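Local coordinates for rieske iron-sulfur protein soxF (Sulfolobus acidocaldarius, PDB 1JM1), which probably carries electrons in the archaeal respiratory chain through a Rieske-type [2Fe-2S] cluster, at residues P38-E42 with N184-D188. Sequence-based numbering, arbitrary orientation. Where two conformers were deposited one is given.
Sequences PLTDE and NLLYD
Glu42 and the backbone carbonyl of Asn184 meet at the tight end of this contact. Glu42 OE2 lies 2.6 Å from Asn184 O. An acid group this near a carbonyl oxygen may be protonated. Leu39 N donates to the other oxygen, Glu42 OE1, at 2.9 Å, on its anti side and tilted 32° out of the carboxylate plane. The type I turn from Leu39 to Glu42 is closed by Glu42 N bonding to Leu39 O, so the side-chain bond is a second tie between the same two residues. The Glu42 chain runs extended beyond CG (chi2 168°), which brings the carboxyl group to Leu39 N and Asn184 O. With an alanine here, Leu39 N would probably lose its carboxylate acceptor, and a gap would open beside Asn184 O.

Pro38, which follows a cis peptide bond, makes an apolar contact beside the acid. Its CG sits 3.7 Å from Leu185 CD2, and the two side chains cross at about a right angle. Leu39 CD1 lies against the carbonyl oxygens of Asn184, Leu185 and Leu186, coming within 3.4 Å of Leu186 O.

The Asp41 end is looser and bridged by water. One water is hydrogen-bonded to Asp41 OD1 and Leu186 O and accepts from Asp188 N. Asp41 OD2 stands 3.5 Å from Tyr187 CD1. The carboxylate and ring planes are nearly parallel, but OD2 reaches the exposed ring obliquely.

Arg178 hydrogen-bonds to Leu186 O and forms a long, weak ion pair with Glu42, while the Asn184 side chain is tied to Ala169 and Tyr171. The contact thus joins the turn between strands 32-36 and 43-48 to the long loop linking strands 161-167 and 202-203, away from the cluster.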
loop_
_atom_site.group_PDB
_atom_site.type_symbol
_atom_site.label_atom_id
_atom_site.label_comp_id
_atom_site.label_asym_id
_atom_site.label_seq_id
_atom_site.Cartn_x
_atom_site.Cartn_y
_atom_site.Cartn_z
ATOM N N PRO A 38 -6.774 1.463 8.451
ATOM C CA PRO A 38 -6.885 1.347 9.906
ATOM C C PRO A 38 -8.069 0.593 10.416
ATOM O O PRO A 38 -8.111 0.316 11.618
ATOM C CB PRO A 38 -6.883 2.823 10.366
ATOM C CG PRO A 38 -7.568 3.538 9.196
ATOM C CD PRO A 38 -7.028 2.858 7.989
ATOM N N LEU A 39 -9.063 0.280 9.566
ATOM C CA LEU A 39 -10.217 -0.468 9.909
ATOM C C LEU A 39 -10.215 -1.808 9.248
ATOM O O LEU A 39 -9.611 -2.005 8.184
ATOM C CB LEU A 39 -11.518 0.280 9.526
ATOM C CG LEU A 39 -11.647 1.730 10.047
ATOM C CD1 LEU A 39 -12.975 2.258 9.521
ATOM C CD2 LEU A 39 -11.480 1.891 11.529
ATOM N N THR A 40 -10.938 -2.747 9.813
ATOM C CA THR A 40 -10.887 -4.149 9.333
ATOM C C THR A 40 -11.319 -4.284 7.981
ATOM O O THR A 40 -10.935 -5.253 7.269
ATOM C CB THR A 40 -11.670 -5.129 10.262
ATOM O OG1 THR A 40 -12.965 -4.706 10.081
ATOM C CG2 THR A 40 -11.121 -4.983 11.639
ATOM N N ASP A 41 -12.176 -3.474 7.392
ATOM C CA ASP A 41 -12.661 -3.618 5.991
ATOM C C ASP A 41 -11.938 -2.812 4.911
ATOM O O ASP A 41 -12.437 -2.627 3.780
ATOM C CB ASP A 41 -14.175 -3.049 6.080
ATOM C CG ASP A 41 -14.402 -1.552 6.437
ATOM O OD1 ASP A 41 -13.722 -0.493 6.636
ATOM O OD2 ASP A 41 -15.588 -0.945 6.679
ATOM N N GLU A 42 -10.759 -2.332 5.227
ATOM C CA GLU A 42 -9.942 -1.466 4.355
ATOM C C GLU A 42 -8.677 -2.220 3.974
ATOM O O GLU A 42 -7.676 -2.202 4.699
ATOM C CB GLU A 42 -9.604 -0.168 5.058
ATOM C CG GLU A 42 -10.816 0.732 5.288
ATOM C CD GLU A 42 -10.532 1.869 6.214
ATOM O OE1 GLU A 42 -9.703 1.784 7.119
ATOM O OE2 GLU A 42 -11.194 2.971 5.999
ATOM N N ASN A 184 -10.104 8.058 6.699
ATOM C CA ASN A 184 -9.971 6.603 6.623
ATOM C C ASN A 184 -10.426 5.929 7.911
ATOM O O ASN A 184 -10.688 4.722 7.895
ATOM C CB ASN A 184 -8.560 6.212 6.265
ATOM C CG ASN A 184 -8.214 6.618 4.865
ATOM O OD1 ASN A 184 -9.106 6.775 4.030
ATOM N ND2 ASN A 184 -6.920 6.742 4.559
ATOM N N LEU A 185 -10.555 6.679 8.981
ATOM C CA LEU A 185 -11.085 6.143 10.246
ATOM C C LEU A 185 -12.585 6.072 10.257
ATOM O O LEU A 185 -13.154 5.545 11.224
ATOM C CB LEU A 185 -10.560 7.000 11.420
ATOM C CG LEU A 185 -9.020 7.015 11.558
ATOM C CD1 LEU A 185 -8.606 8.151 12.492
ATOM C CD2 LEU A 185 -8.510 5.680 12.046
ATOM N N LEU A 186 -13.275 6.617 9.265
ATOM C CA LEU A 186 -14.720 6.514 9.184
ATOM C C LEU A 186 -15.144 5.138 8.659
ATOM O O LEU A 186 -14.556 4.625 7.701
ATOM C CB LEU A 186 -15.270 7.585 8.258
ATOM C CG LEU A 186 -14.968 9.028 8.710
ATOM C CD1 LEU A 186 -15.436 9.963 7.615
ATOM C CD2 LEU A 186 -15.645 9.376 10.042
ATOM N N TYR A 187 -16.160 4.583 9.254
ATOM C CA TYR A 187 -16.768 3.319 8.826
ATOM C C TYR A 187 -17.745 3.596 7.718
ATOM O O TYR A 187 -18.740 4.291 7.834
ATOM C CB TYR A 187 -17.497 2.702 10.036
ATOM C CG TYR A 187 -18.217 1.414 9.643
ATOM C CD1 TYR A 187 -17.564 0.228 9.314
ATOM C CD2 TYR A 187 -19.586 1.425 9.626
ATOM C CE1 TYR A 187 -18.227 -0.923 8.973
ATOM C CE2 TYR A 187 -20.299 0.281 9.271
ATOM C CZ TYR A 187 -19.567 -0.814 8.948
ATOM O OH TYR A 187 -20.331 -1.927 8.648
ATOM N N ASP A 188 -17.522 2.951 6.578
ATOM C CA ASP A 188 -18.397 2.966 5.411
ATOM C C ASP A 188 -18.819 1.557 5.130
ATOM O O ASP A 188 -17.987 0.749 4.713
ATOM C CB ASP A 188 -17.648 3.514 4.216
ATOM C CG ASP A 188 -18.543 3.678 2.991
ATOM O OD1 ASP A 188 -19.679 3.175 2.999
ATOM O OD2 ASP A 188 -18.036 4.284 1.994
HETATM O O HOH W 1 -14.691 2.257 6.221
#